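Protein osa (Shigella flexneri, PDB 4O7K) suppresses Agrobacterium tumefaciens oncogenicity and is a plasmid-encoded fertility inhibition factor of the ParB/Srx superfamily. Local coordinates at residues A108-G113 / M144-H149. The protein carries 1 engineered substitution. Residues are numbered along the deposited sequence; the frame is centred on the assembly and turned at random.
With PO4 (phosphate ion), chain C.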
ATOM      1  N   ALA A 108       6.897   4.631 -14.734  1.00 33.50           N
ATOM      2  CA  ALA A 108       6.859   4.091 -16.093  1.00 38.21           C
ATOM      3  C   ALA A 108       6.028   2.820 -16.162  1.00 35.80           C
ATOM      4  O   ALA A 108       5.211   2.659 -17.061  1.00 35.73           O
ATOM      5  CB  ALA A 108       8.268   3.822 -16.597  1.00 35.08           C
ATOM      6  N   HIS A 109       6.230   1.907 -15.215  0.52 34.08           N
ATOM      7  CA  HIS A 109       5.458   0.666 -15.210  0.52 34.42           C
ATOM      8  C   HIS A 109       3.990   0.974 -14.968  0.52 30.78           C
ATOM      9  O   HIS A 109       3.115   0.406 -15.619  0.52 34.37           O
ATOM     10  CB  HIS A 109       5.970  -0.323 -14.154  0.52 32.69           C
ATOM     11  CG  HIS A 109       5.432  -1.714 -14.323  0.52 31.07           C
ATOM     12  ND1 HIS A 109       5.743  -2.746 -13.464  0.52 30.44           N
ATOM     13  CD2 HIS A 109       4.609  -2.241 -15.263  0.52 29.40           C
ATOM     14  CE1 HIS A 109       5.136  -3.850 -13.865  0.52 27.76           C
ATOM     15  NE2 HIS A 109       4.441  -3.569 -14.954  0.52 30.63           N
ATOM     16  N   PHE A 110       3.719   1.893 -14.045  1.00 29.36           N
ATOM     17  CA  PHE A 110       2.329   2.273 -13.755  1.00 28.64           C
ATOM     18  C   PHE A 110       1.667   2.957 -14.951  1.00 34.37           C
ATOM     19  O   PHE A 110       0.437   3.010 -15.056  1.00 28.51           O
ATOM     20  CB  PHE A 110       2.248   3.201 -12.534  1.00 28.90           C
ATOM     21  CG  PHE A 110       2.089   2.474 -11.219  1.00 32.60           C
ATOM     22  CD1 PHE A 110       0.889   1.855 -10.889  1.00 31.12           C
ATOM     23  CD2 PHE A 110       3.137   2.423 -10.303  1.00 30.93           C
ATOM     24  CE1 PHE A 110       0.736   1.188  -9.669  1.00 27.34           C
ATOM     25  CE2 PHE A 110       2.993   1.752  -9.086  1.00 29.79           C
ATOM     26  CZ  PHE A 110       1.797   1.140  -8.767  1.00 25.50           C
ATOM     27  N   ALA A 111       2.488   3.484 -15.852  1.00 31.21           N
ATOM     28  CA  ALA A 111       1.970   4.231 -16.993  1.00 35.78           C
ATOM     29  C   ALA A 111       1.348   3.306 -18.036  1.00 35.96           C
ATOM     30  O   ALA A 111       0.460   3.721 -18.792  1.00 36.95           O
ATOM     31  CB  ALA A 111       3.079   5.078 -17.619  1.00 32.69           C
ATOM     32  N   VAL A 112       1.792   2.052 -18.069  1.00 34.80           N
ATOM     33  CA  VAL A 112       1.353   1.131 -19.118  1.00 35.96           C
ATOM     34  C   VAL A 112      -0.129   0.779 -19.044  1.00 40.23           C
ATOM     35  O   VAL A 112      -0.846   0.883 -20.048  1.00 33.45           O
ATOM     36  CB  VAL A 112       2.167  -0.168 -19.098  1.00 33.39           C
ATOM     37  CG1 VAL A 112       1.582  -1.165 -20.084  1.00 32.34           C
ATOM     38  CG2 VAL A 112       3.613   0.132 -19.432  1.00 34.76           C
ATOM     39  N   GLY A 113      -0.594   0.354 -17.873  1.00 37.19           N
ATOM     40  CA  GLY A 113      -2.011   0.079 -17.699  1.00 38.02           C
ATOM     41  C   GLY A 113      -2.369  -1.391 -17.636  1.00 39.64           C
ATOM     42  O   GLY A 113      -1.552  -2.218 -17.216  1.00 29.84           O
ATOM     43  N   MET A 144       5.266   3.989  -2.736  1.00 29.20           N
ATOM     44  CA  MET A 144       5.459   5.440  -2.745  1.00 25.54           C
ATOM     45  C   MET A 144       4.649   6.101  -3.860  1.00 26.38           C
ATOM     46  O   MET A 144       4.054   7.164  -3.672  1.00 27.45           O
ATOM     47  CB  MET A 144       6.939   5.797  -2.912  1.00 24.76           C
ATOM     48  CG  MET A 144       7.833   5.375  -1.758  1.00 26.19           C
ATOM     49  SD  MET A 144       9.519   5.921  -2.088  1.00 29.53           S
ATOM     50  CE  MET A 144      10.444   5.010  -0.835  1.00 31.78           C
ATOM     51  N   TRP A 145       4.653   5.464  -5.025  1.00 23.86           N
ATOM     52  CA  TRP A 145       3.940   5.992  -6.183  1.00 26.33           C
ATOM     53  C   TRP A 145       2.463   6.142  -5.823  1.00 29.03           C
ATOM     54  O   TRP A 145       1.885   7.215  -5.994  1.00 25.11           O
ATOM     55  CB  TRP A 145       4.130   5.076  -7.402  1.00 26.49           C
ATOM     56  CG  TRP A 145       3.590   5.659  -8.704  1.00 30.41           C
ATOM     57  CD1 TRP A 145       4.290   6.378  -9.642  1.00 32.68           C
ATOM     58  CD2 TRP A 145       2.243   5.571  -9.194  1.00 33.81           C
ATOM     59  NE1 TRP A 145       3.460   6.737 -10.682  1.00 31.41           N
ATOM     60  CE2 TRP A 145       2.198   6.255 -10.430  1.00 30.62           C
ATOM     61  CE3 TRP A 145       1.068   4.982  -8.704  1.00 28.45           C
ATOM     62  CZ2 TRP A 145       1.032   6.362 -11.183  1.00 30.73           C
ATOM     63  CZ3 TRP A 145      -0.087   5.088  -9.454  1.00 27.39           C
ATOM     64  CH2 TRP A 145      -0.097   5.773 -10.685  1.00 29.14           C
ATOM     65  N   LEU A 146       1.880   5.081  -5.262  1.00 25.34           N
ATOM     66  CA  LEU A 146       0.463   5.075  -4.907  1.00 29.46           C
ATOM     67  C   LEU A 146       0.164   6.137  -3.865  1.00 30.64           C
ATOM     68  O   LEU A 146      -0.818   6.867  -3.970  1.00 26.70           O
ATOM     69  CB  LEU A 146       0.025   3.690  -4.395  1.00 24.17           C
ATOM     70  CG  LEU A 146       0.054   2.516  -5.388  1.00 26.87           C
ATOM     71  CD1 LEU A 146       0.123   1.188  -4.644  1.00 23.17           C
ATOM     72  CD2 LEU A 146      -1.171   2.545  -6.286  1.00 24.36           C
ATOM     73  N   LEU A 147       1.030   6.231  -2.867  1.00 25.79           N
ATOM     74  CA  LEU A 147       0.842   7.194  -1.786  1.00 26.23           C
ATOM     75  C   LEU A 147       0.959   8.638  -2.287  1.00 29.49           C
ATOM     76  O   LEU A 147       0.117   9.491  -1.975  1.00 26.89           O
ATOM     77  CB  LEU A 147       1.848   6.924  -0.673  1.00 24.79           C
ATOM     78  CG  LEU A 147       1.546   5.672   0.147  1.00 25.14           C
ATOM     79  CD1 LEU A 147       2.617   5.503   1.219  1.00 28.11           C
ATOM     80  CD2 LEU A 147       0.143   5.761   0.761  1.00 25.01           C
ATOM     81  N   ALA A 148       1.991   8.900  -3.082  1.00 29.46           N
ATOM     82  CA  ALA A 148       2.221  10.243  -3.610  1.00 29.28           C
ATOM     83  C   ALA A 148       1.098  10.644  -4.558  1.00 28.01           C
ATOM     84  O   ALA A 148       0.796  11.830  -4.698  1.00 30.51           O
ATOM     85  CB  ALA A 148       3.578  10.326  -4.314  1.00 29.49           C
ATOM     86  N   HIS A 149       0.466   9.658  -5.192  1.00 27.90           N
ATOM     87  CA  HIS A 149      -0.653   9.941  -6.106  1.00 29.91           C
ATOM     88  C   HIS A 149      -2.004   9.896  -5.397  1.00 30.22           C
ATOM     89  O   HIS A 149      -3.056  10.003  -6.033  1.00 31.09           O
ATOM     90  CB  HIS A 149      -0.655   8.962  -7.278  1.00 26.81           C
ATOM     91  CG  HIS A 149       0.375   9.273  -8.315  1.00 31.90           C
ATOM     92  ND1 HIS A 149       1.663   8.793  -8.254  1.00 28.24           N
ATOM     93  CD2 HIS A 149       0.306  10.029  -9.438  1.00 32.87           C
ATOM     94  CE1 HIS A 149       2.345   9.237  -9.295  1.00 33.08           C
ATOM     95  NE2 HIS A 149       1.543   9.984 -10.033  1.00 31.57           N
TER
HETATM   96  P   PO4 C 202       3.175   9.985 -13.165  1.00 45.99           P
HETATM   97  O1  PO4 C 202       4.143   9.527 -12.083  1.00 40.55           O
HETATM   98  O2  PO4 C 202       2.093  10.845 -12.556  1.00 42.82           O
HETATM   99  O3  PO4 C 202       3.900  10.791 -14.217  1.00 56.34           O
HETATM  100  O4  PO4 C 202       2.557   8.781 -13.832  1.00 46.01           O
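Phe110, near the end of helix 103-112, lays its ring flat on the indole of Trp145 from helix 140-148. The two make an offset stack, the phenyl and the six-membered indole ring 4.0 Å apart between centroids with planes only 6° from parallel. Phe110 CD2 comes to 3.5 Å from Trp145 CD2, and Phe110 CB adds a CH-pi contact over the same indole face. A Trp145 chi1 of -171° sets CG opposite the backbone N and carries the indole against Phe110. Leu146 packs against the far end of the Phe110 ring, its CG 4.0 Å from Phe110 CZ. The contact joins two helices of the ParB/Srx-type domain over strand 55-58, whose Ala55 touches Phe110 and Trp145 and whose Met57 touches Phe110 and Leu146. On the indole face opposite Phe110, His149 ND1 sits over the centre, 3.3 Å above the Trp145 ring plane. ND1 also donates to Trp145 O at 2.8 Å from above the carbonyl plane; His149 N reaches the same oxygen from the opposite face. The second ring nitrogen, His149 NE2, donates to phosphate O2 at 2.7 Å in a nearly straight bond (165°), while Trp145 NE1 donates to phosphate O1 at 3.2 Å, more bent. His52 NE2 also binds this ion, probably acquired from the crystallisation liquor.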